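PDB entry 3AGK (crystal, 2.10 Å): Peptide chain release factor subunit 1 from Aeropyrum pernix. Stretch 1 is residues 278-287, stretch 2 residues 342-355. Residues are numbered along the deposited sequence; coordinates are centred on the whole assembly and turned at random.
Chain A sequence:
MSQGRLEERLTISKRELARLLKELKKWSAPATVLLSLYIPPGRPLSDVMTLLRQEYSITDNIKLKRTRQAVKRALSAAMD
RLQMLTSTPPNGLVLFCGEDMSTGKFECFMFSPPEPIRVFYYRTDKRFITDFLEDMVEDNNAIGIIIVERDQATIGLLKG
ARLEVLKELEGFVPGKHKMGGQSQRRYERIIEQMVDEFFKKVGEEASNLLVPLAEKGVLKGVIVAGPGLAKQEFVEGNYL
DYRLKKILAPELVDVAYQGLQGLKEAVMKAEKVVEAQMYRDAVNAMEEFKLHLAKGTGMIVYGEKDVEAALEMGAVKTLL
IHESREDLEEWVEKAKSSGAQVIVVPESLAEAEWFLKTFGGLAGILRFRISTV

Stretch 1 (278-287) MYRDAVNAME
Stretch 2 (342-355) VIVVPESLAEAEWF

A helix can pack across a strand and the turns that follow it without a single direct hydrogen bond, and this contact in an archaeal release factor subunit is a compact example. Residues 278-287 are helical throughout, phi/psi near -60/-45, with i to i-4 bonds such as Met286 N to Ala282 O at 3.1 Å. Strand 342-345 crosses at 91°, its axis 8.6 Å from the helix axis at closest approach. Two type I turns follow, Pro346 to Leu349 and Leu349 to Ala352, before a second helix begins at Ala352. The contact buries 507 Å², both sides summed.

Met286 contributes most, 133 Å². Its CA-to-CB bond points toward the other stretch, and its chi angles of -104°, -64° and 157° carry the methyl over one face of the Phe355 ring (chi1 180°, chi2 60°). Met286 CE lies 3.5 Å from the ring centroid, 26° off the normal, in a CH-pi contact, and 3.8 Å from Val345 CG2. Its sulfur meets the edge of Trp354, SD to CZ3 4.2 Å, and Glu351 CB at 4.1 Å.

Leu349 (chi1 -146°, chi2 -70°) packs from the junction of the two turns. Its CD2 lies 4.0 Å from Tyr279 CE2 and 4.1 Å from Val283 CG2. Near this apolar patch, a water links Tyr279 OH (2.9 Å from the water oxygen) to Ser348 O, to which it donates a weak bond of 3.3 Å.

Ile343, m in both chi angles, points toward the helix where small residues permit close approach: the CA atoms of Ala282 and Ile343 are 6.0 Å apart. Ile343 CG2 sits 3.7 Å from Ala282 CA, and CG1 3.9 Å from Ala285 CB. Direct adhesion here therefore rests on shape and apolar burial.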

# COMPACT_ATOMS: atom_id res chain seq x y z
N MET A 278 5.41 9.28 10.24
CA MET A 278 4.07 9.59 9.80
C MET A 278 3.03 8.77 10.58
O MET A 278 1.98 9.29 10.97
CB MET A 278 3.94 9.38 8.31
CG MET A 278 2.63 9.82 7.74
SD MET A 278 2.61 9.71 5.94
CE MET A 278 0.87 9.38 5.66
N TYR A 279 3.35 7.51 10.83
CA TYR A 279 2.48 6.62 11.60
C TYR A 279 2.44 7.04 13.07
O TYR A 279 1.37 7.11 13.67
CB TYR A 279 2.95 5.15 11.47
CG TYR A 279 2.05 4.19 12.21
CD1 TYR A 279 2.31 3.84 13.52
CD2 TYR A 279 0.91 3.69 11.61
CE1 TYR A 279 1.49 2.98 14.21
CE2 TYR A 279 0.06 2.83 12.30
CZ TYR A 279 0.36 2.48 13.61
OH TYR A 279 -0.47 1.64 14.32
N ARG A 280 3.60 7.31 13.66
CA ARG A 280 3.63 7.78 15.04
C ARG A 280 2.83 9.09 15.17
O ARG A 280 2.13 9.30 16.16
CB ARG A 280 5.07 8.00 15.52
CG ARG A 280 5.85 6.73 15.92
CD ARG A 280 7.08 7.12 16.77
NE ARG A 280 8.33 6.65 16.20
CZ ARG A 280 8.88 7.13 15.10
NH1 ARG A 280 8.27 8.10 14.43
NH2 ARG A 280 10.03 6.65 14.64
N ASP A 281 2.92 9.97 14.18
CA ASP A 281 2.17 11.22 14.23
C ASP A 281 0.67 10.97 14.29
O ASP A 281 -0.04 11.58 15.10
CB ASP A 281 2.51 12.11 13.03
CG ASP A 281 3.91 12.69 13.12
OD1 ASP A 281 4.52 12.69 14.23
OD2 ASP A 281 4.41 13.15 12.07
N ALA A 282 0.19 10.04 13.47
CA ALA A 282 -1.23 9.73 13.44
C ALA A 282 -1.67 9.14 14.78
O ALA A 282 -2.67 9.56 15.34
CB ALA A 282 -1.55 8.77 12.29
N VAL A 283 -0.89 8.19 15.30
CA VAL A 283 -1.19 7.58 16.59
C VAL A 283 -1.12 8.61 17.72
O VAL A 283 -2.03 8.70 18.55
CB VAL A 283 -0.23 6.39 16.90
CG1 VAL A 283 -0.35 5.99 18.36
CG2 VAL A 283 -0.52 5.19 15.99
N ASN A 284 -0.04 9.38 17.78
CA ASN A 284 0.06 10.40 18.83
C ASN A 284 -1.08 11.41 18.78
O ASN A 284 -1.58 11.84 19.82
CB ASN A 284 1.41 11.10 18.78
CG ASN A 284 2.53 10.19 19.16
OD1 ASN A 284 2.33 9.21 19.88
ND2 ASN A 284 3.72 10.50 18.68
N ALA A 285 -1.52 11.77 17.57
CA ALA A 285 -2.60 12.73 17.44
C ALA A 285 -3.89 12.14 18.02
O ALA A 285 -4.58 12.80 18.80
CB ALA A 285 -2.79 13.14 15.98
N MET A 286 -4.19 10.90 17.65
CA MET A 286 -5.37 10.20 18.18
C MET A 286 -5.39 10.13 19.71
O MET A 286 -6.41 10.37 20.35
CB MET A 286 -5.47 8.80 17.61
CG MET A 286 -6.50 8.65 16.54
SD MET A 286 -8.21 8.91 17.09
CE MET A 286 -8.88 9.32 15.50
N GLU A 287 -4.24 9.79 20.29
CA GLU A 287 -4.12 9.73 21.74
C GLU A 287 -4.25 11.10 22.40
O GLU A 287 -4.94 11.23 23.42
CB GLU A 287 -2.80 9.06 22.14
CG GLU A 287 -2.74 7.60 21.76
CD GLU A 287 -1.39 6.98 22.08
OE1 GLU A 287 -1.21 5.77 21.78
OE2 GLU A 287 -0.51 7.70 22.61
N VAL A 342 -2.87 18.68 9.18
CA VAL A 342 -3.81 17.63 8.86
C VAL A 342 -3.23 16.28 9.20
O VAL A 342 -2.13 15.95 8.79
CB VAL A 342 -4.13 17.62 7.37
CG1 VAL A 342 -5.06 16.44 7.05
CG2 VAL A 342 -4.74 18.96 6.96
N ILE A 343 -3.99 15.51 9.98
CA ILE A 343 -3.71 14.10 10.19
C ILE A 343 -4.86 13.30 9.56
O ILE A 343 -6.01 13.36 10.02
CB ILE A 343 -3.63 13.75 11.70
CG1 ILE A 343 -2.52 14.54 12.40
CG2 ILE A 343 -3.47 12.24 11.90
CD1 ILE A 343 -1.10 14.13 12.01
N VAL A 344 -4.56 12.58 8.49
CA VAL A 344 -5.56 11.69 7.93
C VAL A 344 -5.56 10.37 8.70
O VAL A 344 -4.54 9.71 8.81
CB VAL A 344 -5.34 11.43 6.43
CG1 VAL A 344 -6.47 10.57 5.89
CG2 VAL A 344 -5.28 12.74 5.67
N VAL A 345 -6.72 9.99 9.23
CA VAL A 345 -6.84 8.78 10.01
C VAL A 345 -7.19 7.58 9.12
O VAL A 345 -8.29 7.52 8.57
CB VAL A 345 -7.88 8.92 11.13
CG1 VAL A 345 -8.08 7.58 11.86
CG2 VAL A 345 -7.48 10.04 12.09
N PRO A 346 -6.25 6.63 8.98
CA PRO A 346 -6.53 5.51 8.08
C PRO A 346 -7.57 4.59 8.71
O PRO A 346 -7.69 4.53 9.93
CB PRO A 346 -5.17 4.81 7.97
CG PRO A 346 -4.50 5.11 9.28
CD PRO A 346 -4.93 6.50 9.63
N GLU A 347 -8.31 3.88 7.86
CA GLU A 347 -9.35 2.95 8.28
C GLU A 347 -8.76 1.84 9.16
O GLU A 347 -9.47 1.25 9.99
CB GLU A 347 -10.01 2.35 7.05
CG GLU A 347 -11.37 1.73 7.28
CD GLU A 347 -11.66 0.61 6.30
OE1 GLU A 347 -10.73 -0.17 6.00
OE2 GLU A 347 -12.82 0.49 5.83
N SER A 348 -7.47 1.58 8.98
CA SER A 348 -6.77 0.50 9.69
C SER A 348 -6.25 0.91 11.07
O SER A 348 -5.81 0.08 11.86
CB SER A 348 -5.60 -0.01 8.84
OG SER A 348 -4.87 1.06 8.28
N LEU A 349 -6.29 2.21 11.35
CA LEU A 349 -5.89 2.69 12.66
C LEU A 349 -6.82 2.09 13.72
O LEU A 349 -8.03 1.95 13.50
CB LEU A 349 -5.93 4.22 12.68
CG LEU A 349 -4.91 4.97 13.51
CD1 LEU A 349 -5.20 4.75 14.97
CD2 LEU A 349 -3.47 4.55 13.16
N ALA A 350 -6.26 1.71 14.86
CA ALA A 350 -7.03 0.98 15.87
C ALA A 350 -8.33 1.69 16.27
O ALA A 350 -9.40 1.07 16.32
CB ALA A 350 -6.18 0.71 17.09
N GLU A 351 -8.24 2.99 16.54
CA GLU A 351 -9.39 3.77 16.96
C GLU A 351 -10.18 4.30 15.78
O GLU A 351 -11.14 5.04 15.97
CB GLU A 351 -8.97 4.96 17.83
CG GLU A 351 -8.13 4.61 19.04
CD GLU A 351 -6.67 4.36 18.68
OE1 GLU A 351 -5.81 4.43 19.59
OE2 GLU A 351 -6.37 4.11 17.50
N ALA A 352 -9.78 3.94 14.56
CA ALA A 352 -10.39 4.56 13.38
C ALA A 352 -11.90 4.40 13.36
O ALA A 352 -12.63 5.37 13.13
CB ALA A 352 -9.79 4.05 12.10
N GLU A 353 -12.38 3.18 13.58
CA GLU A 353 -13.82 2.94 13.50
C GLU A 353 -14.60 3.66 14.61
O GLU A 353 -15.70 4.14 14.40
CB GLU A 353 -14.12 1.44 13.52
CG GLU A 353 -14.18 0.82 14.90
CD GLU A 353 -14.87 -0.54 14.89
OE1 GLU A 353 -14.37 -1.46 15.56
OE2 GLU A 353 -15.92 -0.67 14.21
N TRP A 354 -14.01 3.71 15.80
CA TRP A 354 -14.60 4.43 16.91
C TRP A 354 -14.69 5.93 16.58
O TRP A 354 -15.74 6.56 16.77
CB TRP A 354 -13.74 4.22 18.16
CG TRP A 354 -14.02 5.24 19.20
CD1 TRP A 354 -15.06 5.24 20.09
CD2 TRP A 354 -13.28 6.43 19.45
NE1 TRP A 354 -15.00 6.35 20.89
CE2 TRP A 354 -13.91 7.10 20.52
CE3 TRP A 354 -12.13 6.99 18.89
CZ2 TRP A 354 -13.43 8.31 21.03
CZ3 TRP A 354 -11.65 8.17 19.40
CH2 TRP A 354 -12.31 8.83 20.46
N PHE A 355 -13.58 6.48 16.09
CA PHE A 355 -13.48 7.87 15.65
C PHE A 355 -14.55 8.23 14.62
O PHE A 355 -15.20 9.28 14.71
CB PHE A 355 -12.09 8.15 15.08
CG PHE A 355 -11.89 9.57 14.60
CD1 PHE A 355 -12.02 10.65 15.47
CD2 PHE A 355 -11.54 9.84 13.27
CE1 PHE A 355 -11.82 11.95 15.02
CE2 PHE A 355 -11.35 11.14 12.82
CZ PHE A 355 -11.49 12.19 13.70
O HOH W 1 -2.63 0.60 12.69